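Local coordinates for suppressor of fused homolog (Drosophila melanogaster, PDB 6LPH), which probably binds and sequesters DNA-binding transcription factors, and is seen here as its N-terminal part in complex with Fu, at residues 73-78 / 103-108; 137-142 / 156-161; 173-178 / 192-197. All blocks are in the same frame, centred on the assembly; numbering follows the deposited sequence.

Contact 1 (73-78 / 103-108); sequences HYISFG and ELTFRL
E103 grips S76 and G78 with its two carboxylate oxygens. S76 OG gives a hydrogen bond to E103 OE1 at 2.7 Å, reaching it on the anti side. G78 N meets E103 OE2 on the syn side at 2.8 Å, and the bond is almost straight. A bend at chi2 (-73°) turns CD toward G78 N and S76 O. L79 N and S80 OG add a bond to OE1 and OE2 respectively. S76 OG also accepts from L104 N at 2.9 Å, so a hydroxyl stands where a backbone carbonyl could have continued the ladder. Beyond it, Y74 and F106 form an antiparallel hydrogen-bonded pair, with Y74 N to F106 O at 2.9 Å.

At the other end the guanidinium of R107 lies flat on the H73 ring, centres 3.6 Å apart and planes 25° apart. I75 CD1 covers the opposite ring face, 3.9 Å above the plane. Y29 and D178 bond the two ring nitrogens, and R107 binds Q195 and D178. On the other face of the sheet Y74 and F106 lie side by side, Y74 CD1 to F106 CD2 4.0 Å. I75 and T105 pair on the H73 face. The buried R107 charge would probably disfavour protonation of H73, while D178 would pull the other way.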
loop_
_atom_site.group_PDB
_atom_site.type_symbol
_atom_site.label_atom_id
_atom_site.label_comp_id
_atom_site.label_asym_id
_atom_site.label_seq_id
_atom_site.Cartn_x
_atom_site.Cartn_y
_atom_site.Cartn_z
ATOM N N HIS A 73 7.814 0.101 2.713
ATOM C CA HIS A 73 6.529 0.789 3.047
ATOM C C HIS A 73 6.155 1.694 1.873
ATOM O O HIS A 73 6.953 2.578 1.472
ATOM C CB HIS A 73 6.727 1.582 4.317
ATOM C CG HIS A 73 5.477 2.231 4.883
ATOM N ND1 HIS A 73 5.554 3.239 5.789
ATOM C CD2 HIS A 73 4.117 1.994 4.677
ATOM C CE1 HIS A 73 4.312 3.631 6.160
ATOM N NE2 HIS A 73 3.423 2.866 5.504
ATOM N N TYR A 74 4.994 1.431 1.274
ATOM C CA TYR A 74 4.530 2.174 0.103
ATOM C C TYR A 74 3.396 3.112 0.493
ATOM O O TYR A 74 2.519 2.701 1.245
ATOM C CB TYR A 74 3.977 1.193 -0.923
ATOM C CG TYR A 74 5.067 0.232 -1.380
ATOM C CD1 TYR A 74 5.388 -0.897 -0.629
ATOM C CD2 TYR A 74 5.807 0.505 -2.521
ATOM C CE1 TYR A 74 6.404 -1.803 -1.075
ATOM C CE2 TYR A 74 6.815 -0.402 -2.984
ATOM C CZ TYR A 74 7.110 -1.534 -2.216
ATOM O OH TYR A 74 8.110 -2.406 -2.602
ATOM N N ILE A 75 3.416 4.352 -0.015
ATOM C CA ILE A 75 2.317 5.348 0.292
ATOM C C ILE A 75 1.863 6.037 -0.993
ATOM O O ILE A 75 2.701 6.569 -1.729
ATOM C CB ILE A 75 2.711 6.387 1.362
ATOM C CG1 ILE A 75 3.212 5.703 2.633
ATOM C CG2 ILE A 75 1.494 7.300 1.711
ATOM C CD1 ILE A 75 4.714 5.630 2.719
ATOM N N SER A 76 0.549 6.002 -1.285
ATOM C CA SER A 76 0.012 6.580 -2.532
ATOM C C SER A 76 -0.338 8.045 -2.373
ATOM O O SER A 76 -0.611 8.523 -1.250
ATOM C CB SER A 76 -1.277 5.844 -2.972
ATOM O OG SER A 76 -2.415 6.244 -2.167
ATOM N N PHE A 77 -0.363 8.754 -3.505
ATOM C CA PHE A 77 -0.827 10.149 -3.545
ATOM C C PHE A 77 -1.740 10.261 -4.740
ATOM O O PHE A 77 -1.282 10.089 -5.894
ATOM C CB PHE A 77 0.331 11.120 -3.780
ATOM C CG PHE A 77 1.393 11.098 -2.714
ATOM C CD1 PHE A 77 2.368 10.092 -2.694
ATOM C CD2 PHE A 77 1.476 12.129 -1.776
ATOM C CE1 PHE A 77 3.372 10.084 -1.730
ATOM C CE2 PHE A 77 2.493 12.127 -0.824
ATOM C CZ PHE A 77 3.441 11.101 -0.796
ATOM N N GLY A 78 -3.010 10.570 -4.478
ATOM C CA GLY A 78 -3.978 10.801 -5.537
ATOM C C GLY A 78 -5.417 10.473 -5.199
ATOM O O GLY A 78 -6.307 11.021 -5.834
ATOM N N GLU A 103 -5.624 7.642 1.614
ATOM C CA GLU A 103 -4.621 7.139 0.678
ATOM C C GLU A 103 -4.322 5.708 1.056
ATOM O O GLU A 103 -4.609 5.277 2.180
ATOM C CB GLU A 103 -3.313 7.976 0.656
ATOM C CG GLU A 103 -3.503 9.432 0.147
ATOM C CD GLU A 103 -3.744 9.567 -1.352
ATOM O OE1 GLU A 103 -3.736 8.545 -2.124
ATOM O OE2 GLU A 103 -3.900 10.736 -1.783
ATOM N N LEU A 104 -3.750 4.974 0.092
ATOM C CA LEU A 104 -3.380 3.597 0.304
ATOM C C LEU A 104 -1.944 3.471 0.822
ATOM O O LEU A 104 -1.038 4.190 0.348
ATOM C CB LEU A 104 -3.446 2.844 -1.023
ATOM C CG LEU A 104 -4.864 2.774 -1.637
ATOM C CD1 LEU A 104 -4.810 2.205 -3.048
ATOM C CD2 LEU A 104 -5.797 1.938 -0.753
ATOM N N THR A 105 -1.739 2.568 1.785
ATOM C CA THR A 105 -0.388 2.146 2.143
ATOM C C THR A 105 -0.222 0.616 2.035
ATOM O O THR A 105 -1.214 -0.130 1.961
ATOM C CB THR A 105 0.080 2.657 3.521
ATOM O OG1 THR A 105 -0.488 1.854 4.551
ATOM C CG2 THR A 105 -0.335 4.157 3.763
ATOM N N PHE A 106 1.024 0.156 2.016
ATOM C CA PHE A 106 1.261 -1.287 1.927
ATOM C C PHE A 106 2.620 -1.559 2.576
ATOM O O PHE A 106 3.546 -0.750 2.443
ATOM C CB PHE A 106 1.217 -1.701 0.463
ATOM C CG PHE A 106 1.469 -3.187 0.202
ATOM C CD1 PHE A 106 0.644 -4.178 0.769
ATOM C CD2 PHE A 106 2.479 -3.581 -0.666
ATOM C CE1 PHE A 106 0.827 -5.530 0.500
ATOM C CE2 PHE A 106 2.669 -4.959 -0.971
ATOM C CZ PHE A 106 1.854 -5.926 -0.369
ATOM N N ARG A 107 2.696 -2.632 3.360
ATOM C CA ARG A 107 3.968 -3.020 3.999
ATOM C C ARG A 107 4.391 -4.375 3.477
ATOM O O ARG A 107 3.676 -5.387 3.623
ATOM C CB ARG A 107 3.864 -3.028 5.507
ATOM C CG ARG A 107 3.577 -1.605 6.065
ATOM C CD ARG A 107 3.495 -1.602 7.572
ATOM N NE ARG A 107 3.080 -0.282 8.069
ATOM C CZ ARG A 107 3.917 0.741 8.281
ATOM N NH1 ARG A 107 5.250 0.585 8.081
ATOM N NH2 ARG A 107 3.449 1.908 8.747
ATOM N N LEU A 108 5.555 -4.402 2.868
ATOM C CA LEU A 108 5.982 -5.631 2.179
ATOM C C LEU A 108 7.280 -6.220 2.769
ATOM O O LEU A 108 8.335 -5.582 2.732
ATOM C CB LEU A 108 6.109 -5.352 0.691
ATOM C CG LEU A 108 6.766 -6.486 -0.140
ATOM C CD1 LEU A 108 5.894 -7.732 -0.145
ATOM C CD2 LEU A 108 7.036 -5.994 -1.567
#

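Contact 2 (137-142 / 156-161); sequences QAIGRY and IPWRKS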
loop_
_atom_site.group_PDB
_atom_site.type_symbol
_atom_site.label_atom_id
_atom_site.label_comp_id
_atom_site.label_asym_id
_atom_site.label_seq_id
_atom_site.Cartn_x
_atom_site.Cartn_y
_atom_site.Cartn_z
ATOM N N GLN A 137 -2.108 1.263 -7.923
ATOM C CA GLN A 137 -2.820 1.925 -9.035
ATOM C C GLN A 137 -4.125 1.203 -9.340
ATOM O O GLN A 137 -5.160 1.852 -9.532
ATOM C CB GLN A 137 -1.996 2.031 -10.312
ATOM C CG GLN A 137 -0.778 2.910 -10.240
ATOM C CD GLN A 137 -1.097 4.404 -10.254
ATOM O OE1 GLN A 137 -2.274 4.820 -10.233
ATOM N NE2 GLN A 137 -0.031 5.227 -10.293
ATOM N N ALA A 138 -4.069 -0.129 -9.355
ATOM C CA ALA A 138 -5.219 -0.959 -9.703
ATOM C C ALA A 138 -6.299 -0.838 -8.607
ATOM O O ALA A 138 -7.498 -0.764 -8.911
ATOM C CB ALA A 138 -4.805 -2.420 -9.904
ATOM N N ILE A 139 -5.884 -0.819 -7.342
ATOM C CA ILE A 139 -6.859 -0.621 -6.261
ATOM C C ILE A 139 -7.442 0.796 -6.347
ATOM O O ILE A 139 -8.661 0.986 -6.211
ATOM C CB ILE A 139 -6.288 -0.928 -4.847
ATOM C CG1 ILE A 139 -5.897 -2.415 -4.734
ATOM C CG2 ILE A 139 -7.287 -0.495 -3.739
ATOM C CD1 ILE A 139 -4.917 -2.679 -3.595
ATOM N N GLY A 140 -6.577 1.774 -6.599
ATOM C CA GLY A 140 -7.017 3.131 -6.901
ATOM C C GLY A 140 -8.074 3.211 -7.998
ATOM O O GLY A 140 -9.086 3.893 -7.826
ATOM N N ARG A 141 -7.864 2.509 -9.113
ATOM C CA ARG A 141 -8.852 2.509 -10.215
ATOM C C ARG A 141 -10.165 1.902 -9.770
ATOM O O ARG A 141 -11.230 2.406 -10.098
ATOM C CB ARG A 141 -8.354 1.739 -11.454
ATOM C CG ARG A 141 -7.610 2.587 -12.469
ATOM C CD ARG A 141 -7.245 1.786 -13.724
ATOM N NE ARG A 141 -6.319 0.693 -13.402
ATOM C CZ ARG A 141 -4.995 0.820 -13.347
ATOM N NH1 ARG A 141 -4.432 1.984 -13.621
ATOM N NH2 ARG A 141 -4.226 -0.212 -13.017
ATOM N N TYR A 142 -10.075 0.824 -8.999
ATOM C CA TYR A 142 -11.241 0.122 -8.513
ATOM C C TYR A 142 -12.096 1.115 -7.679
ATOM O O TYR A 142 -13.306 1.266 -7.915
ATOM C CB TYR A 142 -10.774 -1.094 -7.689
ATOM C CG TYR A 142 -11.869 -1.771 -6.909
ATOM C CD1 TYR A 142 -12.997 -2.284 -7.560
ATOM C CD2 TYR A 142 -11.786 -1.907 -5.528
ATOM C CE1 TYR A 142 -14.002 -2.924 -6.852
ATOM C CE2 TYR A 142 -12.796 -2.553 -4.804
ATOM C CZ TYR A 142 -13.895 -3.047 -5.478
ATOM O OH TYR A 142 -14.901 -3.678 -4.792
ATOM N N ILE A 156 -11.158 -6.759 0.286
ATOM C CA ILE A 156 -11.256 -6.600 -1.144
ATOM C C ILE A 156 -11.027 -7.986 -1.760
ATOM O O ILE A 156 -9.902 -8.513 -1.688
ATOM C CB ILE A 156 -10.233 -5.590 -1.712
ATOM C CG1 ILE A 156 -10.326 -4.240 -0.973
ATOM C CG2 ILE A 156 -10.441 -5.470 -3.229
ATOM C CD1 ILE A 156 -9.226 -3.230 -1.291
ATOM N N PRO A 157 -12.083 -8.577 -2.351
ATOM C CA PRO A 157 -11.931 -9.917 -2.937
ATOM C C PRO A 157 -11.270 -9.800 -4.305
ATOM O O PRO A 157 -11.930 -9.950 -5.346
ATOM C CB PRO A 157 -13.365 -10.437 -3.046
ATOM C CG PRO A 157 -14.232 -9.223 -3.100
ATOM C CD PRO A 157 -13.478 -8.088 -2.423
ATOM N N TRP A 158 -9.964 -9.523 -4.256
ATOM C CA TRP A 158 -9.099 -9.296 -5.421
ATOM C C TRP A 158 -8.991 -10.494 -6.317
ATOM O O TRP A 158 -8.938 -10.373 -7.553
ATOM C CB TRP A 158 -7.713 -8.918 -4.916
ATOM C CG TRP A 158 -6.910 -8.100 -5.891
ATOM C CD1 TRP A 158 -5.665 -8.408 -6.428
ATOM C CD2 TRP A 158 -7.251 -6.792 -6.451
ATOM N NE1 TRP A 158 -5.219 -7.405 -7.245
ATOM C CE2 TRP A 158 -6.123 -6.414 -7.324
ATOM C CE3 TRP A 158 -8.336 -5.917 -6.324
ATOM C CZ2 TRP A 158 -6.107 -5.214 -8.041
ATOM C CZ3 TRP A 158 -8.305 -4.708 -7.052
ATOM C CH2 TRP A 158 -7.221 -4.365 -7.881
ATOM N N ARG A 159 -8.957 -11.667 -5.695
ATOM C CA ARG A 159 -8.906 -12.962 -6.408
ATOM C C ARG A 159 -7.739 -13.138 -7.372
ATOM O O ARG A 159 -7.911 -13.719 -8.435
ATOM C CB ARG A 159 -10.232 -13.266 -7.164
ATOM C CG ARG A 159 -11.474 -13.251 -6.284
ATOM C CD ARG A 159 -11.384 -14.286 -5.179
ATOM N NE ARG A 159 -12.649 -14.395 -4.482
ATOM C CZ ARG A 159 -12.865 -15.139 -3.401
ATOM N NH1 ARG A 159 -11.872 -15.833 -2.833
ATOM N NH2 ARG A 159 -14.074 -15.138 -2.854
ATOM N N LYS A 160 -6.568 -12.604 -7.035
ATOM C CA LYS A 160 -5.348 -12.885 -7.801
ATOM C C LYS A 160 -4.125 -12.443 -7.018
ATOM O O LYS A 160 -4.192 -11.503 -6.207
ATOM C CB LYS A 160 -5.373 -12.265 -9.203
ATOM C CG LYS A 160 -5.668 -10.792 -9.217
ATOM C CD LYS A 160 -6.305 -10.306 -10.522
ATOM C CE LYS A 160 -6.592 -8.803 -10.427
ATOM N NZ LYS A 160 -7.809 -8.441 -9.599
ATOM N N SER A 161 -3.016 -13.143 -7.219
ATOM C CA SER A 161 -1.810 -12.850 -6.470
ATOM C C SER A 161 -1.484 -11.381 -6.604
ATOM O O SER A 161 -1.553 -10.800 -7.691
ATOM C CB SER A 161 -0.611 -13.709 -6.948
ATOM O OG SER A 161 -0.355 -13.469 -8.313
#
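W158 reaches the helix segment 137-142 with the outer rim of its indole. Its CB starts out beside the helix, not facing it. CG is set anti to the backbone N (chi1 -155°), and the six-membered ring extends from there to the helix. CZ2 touches A138 CB at 3.6 Å, in the plane of the ring. CH2, next along the rim, meets the same methyl and also lies 3.8 Å from I139 N. CZ3 comes near I139 CG1 and, more distantly, Y142 CB. I139 CG1 makes a CH-pi contact over one ring face, 4.2 Å from the centroid and 22° off the normal. On the opposite face K160 NZ stands 3.4 Å above the plane, over the ring centre. A bond from K160 NZ to W158 O, at 3.0 Å, helps to hold the amine there.

I156 extends the apolar contact: its CG2 meets Y142 CE2 at 4.1 Å and its CD1 meets I139 CG2 at 4.2 Å. No hydrogen bond joins the two segments. The contact sets helix 131-146 against the loop that follows strand 155-156. L173 of strand 172-186 touches both I139 and I156.

Contact 3 (173-178 / 192-197); sequences LLVAQD and DFCQIV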
loop_
_atom_site.group_PDB
_atom_site.type_symbol
_atom_site.label_atom_id
_atom_site.label_comp_id
_atom_site.label_asym_id
_atom_site.label_seq_id
_atom_site.Cartn_x
_atom_site.Cartn_y
_atom_site.Cartn_z
ATOM N N LEU A 173 -7.265 -9.046 -0.103
ATOM C CA LEU A 173 -6.781 -7.949 0.710
ATOM C C LEU A 173 -7.720 -7.675 1.832
ATOM O O LEU A 173 -8.928 -7.793 1.655
ATOM C CB LEU A 173 -6.706 -6.647 -0.121
ATOM C CG LEU A 173 -5.815 -6.827 -1.355
ATOM C CD1 LEU A 173 -6.097 -5.752 -2.381
ATOM C CD2 LEU A 173 -4.354 -6.863 -0.905
ATOM N N LEU A 174 -7.177 -7.303 2.989
ATOM C CA LEU A 174 -7.995 -6.642 4.043
ATOM C C LEU A 174 -7.458 -5.262 4.193
ATOM O O LEU A 174 -6.336 -5.007 3.768
ATOM C CB LEU A 174 -7.945 -7.359 5.416
ATOM C CG LEU A 174 -8.361 -8.831 5.415
ATOM C CD1 LEU A 174 -8.359 -9.444 6.834
ATOM C CD2 LEU A 174 -9.733 -8.941 4.756
ATOM N N VAL A 175 -8.260 -4.377 4.813
ATOM C CA VAL A 175 -7.899 -2.972 5.011
ATOM C C VAL A 175 -7.774 -2.651 6.504
ATOM O O VAL A 175 -8.698 -2.872 7.283
ATOM C CB VAL A 175 -8.914 -2.006 4.354
ATOM C CG1 VAL A 175 -8.486 -0.539 4.545
ATOM C CG2 VAL A 175 -9.062 -2.331 2.871
ATOM N N ALA A 176 -6.593 -2.170 6.890
ATOM C CA ALA A 176 -6.313 -1.803 8.277
ATOM C C ALA A 176 -5.905 -0.345 8.334
ATOM O O ALA A 176 -5.581 0.255 7.296
ATOM C CB ALA A 176 -5.200 -2.696 8.852
ATOM N N GLN A 177 -5.947 0.239 9.535
ATOM C CA GLN A 177 -5.419 1.577 9.703
ATOM C C GLN A 177 -3.897 1.439 9.729
ATOM O O GLN A 177 -3.378 0.582 10.427
ATOM C CB GLN A 177 -5.897 2.217 11.000
ATOM C CG GLN A 177 -5.376 3.648 11.093
ATOM C CD GLN A 177 -5.822 4.331 12.349
ATOM O OE1 GLN A 177 -6.215 3.690 13.323
ATOM N NE2 GLN A 177 -5.767 5.634 12.339
ATOM N N ASP A 178 -3.198 2.250 8.946
ATOM C CA ASP A 178 -1.734 2.296 9.005
ATOM C C ASP A 178 -1.262 2.674 10.428
ATOM O O ASP A 178 -1.570 3.754 10.907
ATOM C CB ASP A 178 -1.168 3.267 7.933
ATOM C CG ASP A 178 0.345 3.183 7.821
ATOM O OD1 ASP A 178 0.814 2.804 6.728
ATOM O OD2 ASP A 178 1.062 3.468 8.820
ATOM N N ASP A 192 -7.366 9.521 5.830
ATOM C CA ASP A 192 -7.057 8.289 6.587
ATOM C C ASP A 192 -5.984 7.545 5.792
ATOM O O ASP A 192 -6.079 7.484 4.579
ATOM C CB ASP A 192 -8.281 7.350 6.579
ATOM C CG ASP A 192 -9.367 7.765 7.549
ATOM O OD1 ASP A 192 -9.174 8.757 8.276
ATOM O OD2 ASP A 192 -10.426 7.081 7.603
ATOM N N PHE A 193 -5.003 6.930 6.444
ATOM C CA PHE A 193 -4.073 6.048 5.710
ATOM C C PHE A 193 -4.554 4.607 5.821
ATOM O O PHE A 193 -4.501 4.001 6.900
ATOM C CB PHE A 193 -2.625 6.272 6.166
ATOM C CG PHE A 193 -2.100 7.637 5.769
ATOM C CD1 PHE A 193 -2.268 8.760 6.614
ATOM C CD2 PHE A 193 -1.523 7.822 4.532
ATOM C CE1 PHE A 193 -1.830 10.031 6.218
ATOM C CE2 PHE A 193 -1.097 9.089 4.126
ATOM C CZ PHE A 193 -1.241 10.192 4.961
ATOM N N CYS A 194 -5.084 4.079 4.702
ATOM C CA CYS A 194 -5.673 2.748 4.680
ATOM C C CYS A 194 -4.616 1.753 4.227
ATOM O O CYS A 194 -4.229 1.717 3.043
ATOM C CB CYS A 194 -6.881 2.707 3.736
ATOM S SG CYS A 194 -8.261 3.614 4.460
ATOM N N GLN A 195 -4.150 0.941 5.171
ATOM C CA GLN A 195 -3.103 -0.019 4.853
ATOM C C GLN A 195 -3.710 -1.313 4.343
ATOM O O GLN A 195 -4.512 -1.985 5.020
ATOM C CB GLN A 195 -2.212 -0.303 6.058
ATOM C CG GLN A 195 -1.034 -1.223 5.735
ATOM C CD GLN A 195 -0.161 -1.452 6.939
ATOM O OE1 GLN A 195 0.361 -0.501 7.540
ATOM N NE2 GLN A 195 -0.008 -2.711 7.320
ATOM N N ILE A 196 -3.292 -1.664 3.139
ATOM C CA ILE A 196 -3.720 -2.888 2.503
ATOM C C ILE A 196 -2.896 -4.041 3.091
ATOM O O ILE A 196 -1.687 -3.892 3.323
ATOM C CB ILE A 196 -3.604 -2.693 0.969
ATOM C CG1 ILE A 196 -4.930 -2.184 0.397
ATOM C CG2 ILE A 196 -3.384 -3.972 0.214
ATOM C CD1 ILE A 196 -5.693 -1.230 1.250
ATOM N N VAL A 197 -3.554 -5.172 3.372
ATOM C CA VAL A 197 -2.882 -6.371 3.950
ATOM C C VAL A 197 -3.239 -7.588 3.108
ATOM O O VAL A 197 -4.410 -7.901 2.971
ATOM C CB VAL A 197 -3.312 -6.623 5.423
ATOM C CG1 VAL A 197 -2.603 -7.842 6.047
ATOM C CG2 VAL A 197 -3.059 -5.398 6.265
#
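The carboxylate of D178 and the amide of Q195 meet with their planes 82° apart. D178 OD1 lies 3.4 Å from Q195 OE1, but both are acceptors and no bond joins them. Donors of other residues satisfy these oxygens: T105 bonds D178 OD1, and R107 bonds Q195 OE1. Q195 NE2 binds W229 O. CG of Q195 is anti to its backbone N (chi1 -175°), and the chain runs out extended to the amide. The F193 side chain leads away, toward T105 and L181; its CB stays 3.8 Å from D178 CB.

Five backbone hydrogen bonds join the strands. L174 and V197 form one antiparallel hydrogen-bonded pair, and A176 and Q195 another. D178 N to F193 O, 3.0 Å, is the last of these bonds within the two segments.

V175 and I196 share one face of the sheet, where V175 CG2 meets I196 CD1 at 3.9 Å. V175 CG1 also touches C194 CB at 3.7 Å. L173 CD2 is modelled against I196 CG2, closer than two methyls normally lie, so the exact fit there is doubtful. An alanine in place of L173 would probably open a gap beside I196 CG2 and leave I139 of helix 131-146 without part of its packing. On the other face L174 and A176 rest on helix 201-219.

The whole is a beta hairpin of strands 172-186 and 189-199, twisted, with 142° between the segments, within the mixed sheet of this N-terminal part of the SUFU protein.

From the N terminus the three contacts follow one another in series; none nests in or crosses another. Contact 1 closes the mostly irregular loop between strands 71-77 and 97-109. Contact 2 then brings the chain after strand 155-156 back against helix 131-146. Contact 3 closes the hairpin of strands 172-186 and 189-199. Strands 97-109 and 189-199 are parallel neighbours, so contacts 1 and 3 belong to one sheet, and they share a polar cluster. I139 bridges the rest: it packs on L104 of contact 1 and on L173 and I196 of contact 3. I156 N bonds to L173 O, adding strand 155-156 at the sheet's edge.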